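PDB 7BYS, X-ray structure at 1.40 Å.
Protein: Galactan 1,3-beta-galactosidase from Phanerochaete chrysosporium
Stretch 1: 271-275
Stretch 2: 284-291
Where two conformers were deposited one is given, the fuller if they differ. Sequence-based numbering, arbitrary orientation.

Stretch 1 (271-275) IWYPL
Stretch 2 (284-291) IVHADVWS

A strand segment and a looping segment can be joined by a contact that combines one backbone-to-backbone hydrogen bond with one from an indole NE1 to a backbone oxygen, and the contact between residues 271-275 and 284-291 of this galactosidase is a compact example. Stretch 1 is extended throughout, from Ile-271 (phi/psi -109/99) through Tyr-273 (-138/153) and Pro-274 (-59/141) to Leu-275. Register is set at one end: Leu-275 and Ile-284 form an antiparallel, non-hydrogen-bonded pair, CA to CA 4.6 Å, with both side chains on the same face. Leu-275 (chi1 t, chi2 p) brings CD1 to 3.9 Å from CG1 of Ile-284 (m, t). Beside this pair, Val-285 N donates to Pro-274 O at 2.9 Å and a nearly straight 173°, while Ile-284 CA lies 3.5 Å from that same oxygen.

Beyond Val-285 the second chain loops through Ala-287 and Asp-288 (-61/-33), and Trp-290 (-145/162) and Ser-291 lie in strand. Trp-290 points toward stretch 1; with chi1 at 58° (p) and chi2 at -76°, its indole serves two purposes. Trp-290 NE1 donates to Trp-272 O, which lies at the indole edge (2.9 Å, 152°), and the face receives Pro-274: Pro-274 CD stands 3.7 Å from the centroid of the Trp-290 five-membered ring, 16° off the normal. Trp-272 itself (m, chi2 15°) has its CA-to-CB bond sideways, and its ring leads off from stretch 2; Trp-272 CB is 4.2 Å from Trp-290 CZ2.

The CA-to-CB bond of Tyr-273 (m, chi2 -56°) points sideways, and His-286 CA lies over one face of its ring. Tyr-273 CD2 packs 3.6 Å from Ile-284 CG2, and Tyr-273 CE1 meets Ala-287 O near the ring plane at 3.3 Å. His-286 (t, chi2 -110°) starts away, yet the His-286 ring lies oblique to the Tyr-273 ring, centroids 5.3 Å apart and planes at 57°. One water bridges Tyr-273 OH (2.6 Å) and Asp-288 OD1 (2.8 Å), donating to the carboxylate.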

ATOM      1  N   ILE A 271      -0.262   0.432  -3.016  1.00  7.75           N
ATOM      2  CA  ILE A 271       0.726  -0.466  -3.581  1.00  8.32           C
ATOM      3  C   ILE A 271       0.233  -1.868  -3.249  1.00  8.01           C
ATOM      4  O   ILE A 271       0.385  -2.343  -2.117  1.00  9.35           O
ATOM      5  CB  ILE A 271       2.120  -0.186  -3.003  1.00  7.65           C
ATOM      6  CG1 ILE A 271       2.504   1.312  -3.115  1.00  7.88           C
ATOM      7  CG2 ILE A 271       3.161  -1.062  -3.682  1.00  9.70           C
ATOM      8  CD1 ILE A 271       2.355   1.925  -4.499  1.00  9.21           C
ATOM      9  N   TRP A 272      -0.404  -2.513  -4.222  1.00  7.65           N
ATOM     10  CA  TRP A 272      -0.934  -3.864  -4.062  1.00  7.51           C
ATOM     11  C   TRP A 272      -0.203  -4.795  -5.015  1.00  6.37           C
ATOM     12  O   TRP A 272      -0.147  -4.526  -6.223  1.00  8.02           O
ATOM     13  CB  TRP A 272      -2.416  -3.937  -4.407  1.00  9.08           C
ATOM     14  CG  TRP A 272      -3.371  -3.259  -3.477  1.00  8.41           C
ATOM     15  CD1 TRP A 272      -3.098  -2.351  -2.495  1.00  7.97           C
ATOM     16  CD2 TRP A 272      -4.783  -3.421  -3.496  1.00  9.16           C
ATOM     17  NE1 TRP A 272      -4.269  -1.941  -1.892  1.00  8.55           N
ATOM     18  CE2 TRP A 272      -5.317  -2.596  -2.490  1.00  8.24           C
ATOM     19  CE3 TRP A 272      -5.651  -4.203  -4.263  1.00 10.10           C
ATOM     20  CZ2 TRP A 272      -6.685  -2.534  -2.232  1.00  9.87           C
ATOM     21  CZ3 TRP A 272      -7.002  -4.143  -4.002  1.00  9.09           C
ATOM     22  CH2 TRP A 272      -7.508  -3.308  -3.008  1.00 10.45           C
ATOM     23  N   TYR A 273       0.341  -5.884  -4.480  1.00  6.69           N
ATOM     24  CA  TYR A 273       1.050  -6.875  -5.271  1.00  7.03           C
ATOM     25  C   TYR A 273       0.660  -8.270  -4.808  1.00  7.96           C
ATOM     26  O   TYR A 273       0.315  -8.468  -3.636  1.00  8.29           O
ATOM     27  CB  TYR A 273       2.564  -6.741  -5.083  1.00  8.61           C
ATOM     28  CG  TYR A 273       3.189  -5.514  -5.689  1.00  8.33           C
ATOM     29  CD1 TYR A 273       3.038  -5.221  -7.037  1.00  7.92           C
ATOM     30  CD2 TYR A 273       3.952  -4.643  -4.908  1.00  8.92           C
ATOM     31  CE1 TYR A 273       3.641  -4.092  -7.600  1.00  8.75           C
ATOM     32  CE2 TYR A 273       4.559  -3.525  -5.459  1.00  9.99           C
ATOM     33  CZ  TYR A 273       4.389  -3.242  -6.797  1.00 10.40           C
ATOM     34  OH  TYR A 273       4.996  -2.112  -7.319  1.00 11.21           O
ATOM     35  N   PRO A 274       0.740  -9.261  -5.691  1.00  9.16           N
ATOM     36  CA  PRO A 274       0.615 -10.647  -5.231  1.00  7.57           C
ATOM     37  C   PRO A 274       1.699 -10.956  -4.208  1.00  8.60           C
ATOM     38  O   PRO A 274       2.840 -10.507  -4.324  1.00 10.14           O
ATOM     39  CB  PRO A 274       0.807 -11.474  -6.515  1.00  8.72           C
ATOM     40  CG  PRO A 274       0.549 -10.497  -7.658  1.00 11.28           C
ATOM     41  CD  PRO A 274       1.050  -9.175  -7.128  1.00  8.92           C
ATOM     42  N   LEU A 275       1.330 -11.715  -3.198  1.00  9.36           N
ATOM     43  CA  LEU A 275       2.269 -12.226  -2.210  1.00 10.46           C
ATOM     44  C   LEU A 275       2.303 -13.724  -2.470  1.00 12.09           C
ATOM     45  O   LEU A 275       1.358 -14.442  -2.128  1.00 13.97           O
ATOM     46  CB  LEU A 275       1.784 -11.907  -0.802  1.00 14.75           C
ATOM     47  CG  LEU A 275       2.776 -11.943   0.358  1.00 16.32           C
ATOM     48  CD1 LEU A 275       3.976 -11.022   0.117  1.00 12.48           C
ATOM     49  CD2 LEU A 275       2.060 -11.541   1.652  1.00 15.23           C
ATOM     50  N   ILE A 284       6.776 -10.672  -2.305  1.00 10.59           N
ATOM     51  CA  ILE A 284       6.047  -9.802  -3.215  1.00  8.95           C
ATOM     52  C   ILE A 284       6.454 -10.136  -4.642  1.00 10.46           C
ATOM     53  O   ILE A 284       7.645 -10.280  -4.946  1.00 10.54           O
ATOM     54  CB  ILE A 284       6.339  -8.330  -2.878  1.00  9.18           C
ATOM     55  CG1 ILE A 284       5.538  -7.888  -1.651  1.00  8.42           C
ATOM     56  CG2 ILE A 284       6.063  -7.437  -4.093  1.00  9.93           C
ATOM     57  CD1 ILE A 284       5.851  -6.468  -1.189  1.00 11.10           C
ATOM     58  N   VAL A 285       5.466 -10.290  -5.513  1.00  9.92           N
ATOM     59  CA  VAL A 285       5.689 -10.370  -6.951  1.00 10.67           C
ATOM     60  C   VAL A 285       5.584  -8.946  -7.479  1.00  8.85           C
ATOM     61  O   VAL A 285       4.510  -8.339  -7.439  1.00  9.20           O
ATOM     62  CB  VAL A 285       4.636 -11.264  -7.610  1.00 10.14           C
ATOM     63  CG1 VAL A 285       4.856 -11.337  -9.129  1.00 12.83           C
ATOM     64  CG2 VAL A 285       4.653 -12.650  -6.980  1.00 10.58           C
ATOM     65  N   HIS A 286       6.699  -8.389  -7.942  1.00 10.45           N
ATOM     66  CA  HIS A 286       6.694  -7.006  -8.416  1.00 11.15           C
ATOM     67  C   HIS A 286       6.099  -6.960  -9.816  1.00 12.26           C
ATOM     68  O   HIS A 286       6.801  -7.099 -10.823  1.00 16.20           O
ATOM     69  CB  HIS A 286       8.093  -6.412  -8.395  1.00 11.90           C
ATOM     70  CG  HIS A 286       8.126  -4.984  -8.823  1.00 11.34           C
ATOM     71  ND1 HIS A 286       8.681  -4.581 -10.022  1.00 15.47           N
ATOM     72  CD2 HIS A 286       7.624  -3.870  -8.243  1.00  9.98           C
ATOM     73  CE1 HIS A 286       8.551  -3.273 -10.141  1.00 14.33           C
ATOM     74  NE2 HIS A 286       7.916  -2.816  -9.077  1.00 12.28           N
ATOM     75  N   ALA A 287       4.789  -6.747  -9.870  1.00 10.03           N
ATOM     76  CA  ALA A 287       4.014  -6.744 -11.107  1.00  9.55           C
ATOM     77  C   ALA A 287       3.428  -5.354 -11.281  1.00  9.38           C
ATOM     78  O   ALA A 287       2.511  -4.968 -10.547  1.00 10.32           O
ATOM     79  CB  ALA A 287       2.884  -7.769 -11.041  1.00 11.64           C
ATOM     80  N   ASP A 288       3.948  -4.600 -12.261  1.00 10.07           N
ATOM     81  CA  ASP A 288       3.460  -3.244 -12.489  1.00  9.97           C
ATOM     82  C   ASP A 288       1.979  -3.239 -12.832  1.00  8.04           C
ATOM     83  O   ASP A 288       1.258  -2.306 -12.465  1.00  9.00           O
ATOM     84  CB  ASP A 288       4.214  -2.586 -13.653  1.00 10.24           C
ATOM     85  CG  ASP A 288       5.719  -2.483 -13.420  1.00 11.77           C
ATOM     86  OD1 ASP A 288       6.140  -2.049 -12.330  1.00 12.33           O
ATOM     87  OD2 ASP A 288       6.485  -2.812 -14.350  1.00 11.91           O
ATOM     88  N   VAL A 289       1.516  -4.283 -13.522  1.00 10.25           N
ATOM     89  CA  VAL A 289       0.131  -4.430 -13.952  1.00 10.77           C
ATOM     90  C   VAL A 289      -0.240  -5.891 -13.744  1.00 11.23           C
ATOM     91  O   VAL A 289       0.405  -6.783 -14.302  1.00 10.73           O
ATOM     92  CB  VAL A 289      -0.030  -4.055 -15.437  1.00 11.24           C
ATOM     93  CG1 VAL A 289      -1.475  -4.208 -15.875  1.00 13.36           C
ATOM     94  CG2 VAL A 289       0.452  -2.627 -15.701  1.00 11.35           C
ATOM     95  N   TRP A 290      -1.257  -6.150 -12.933  1.00  9.83           N
ATOM     96  CA  TRP A 290      -1.698  -7.523 -12.744  1.00 10.96           C
ATOM     97  C   TRP A 290      -3.204  -7.555 -12.571  1.00 10.99           C
ATOM     98  O   TRP A 290      -3.841  -6.545 -12.274  1.00 12.01           O
ATOM     99  CB  TRP A 290      -0.978  -8.235 -11.581  1.00  8.11           C
ATOM    100  CG  TRP A 290      -1.117  -7.589 -10.238  1.00  9.21           C
ATOM    101  CD1 TRP A 290      -0.469  -6.473  -9.795  1.00  9.83           C
ATOM    102  CD2 TRP A 290      -1.904  -8.063  -9.138  1.00  8.71           C
ATOM    103  NE1 TRP A 290      -0.826  -6.206  -8.493  1.00  8.99           N
ATOM    104  CE2 TRP A 290      -1.704  -7.170  -8.064  1.00  9.61           C
ATOM    105  CE3 TRP A 290      -2.774  -9.139  -8.963  1.00  9.47           C
ATOM    106  CZ2 TRP A 290      -2.340  -7.329  -6.831  1.00 11.14           C
ATOM    107  CZ3 TRP A 290      -3.412  -9.295  -7.737  1.00 11.53           C
ATOM    108  CH2 TRP A 290      -3.185  -8.405  -6.687  1.00  9.74           C
ATOM    109  N   SER A 291      -3.775  -8.739 -12.772  1.00 12.43           N
ATOM    110  CA  SER A 291      -5.209  -8.950 -12.643  1.00 12.77           C
ATOM    111  C   SER A 291      -5.464  -9.970 -11.547  1.00 11.70           C
ATOM    112  O   SER A 291      -4.632 -10.840 -11.281  1.00 10.60           O
ATOM    113  CB  SER A 291      -5.805  -9.459 -13.956  0.41 16.08           C
ATOM    114  OG  SER A 291      -5.696  -8.472 -14.962  0.41 16.19           O
TER
HETATM  115  O   HOH W   1       4.859  -1.515  -9.892  1.00 11.72           O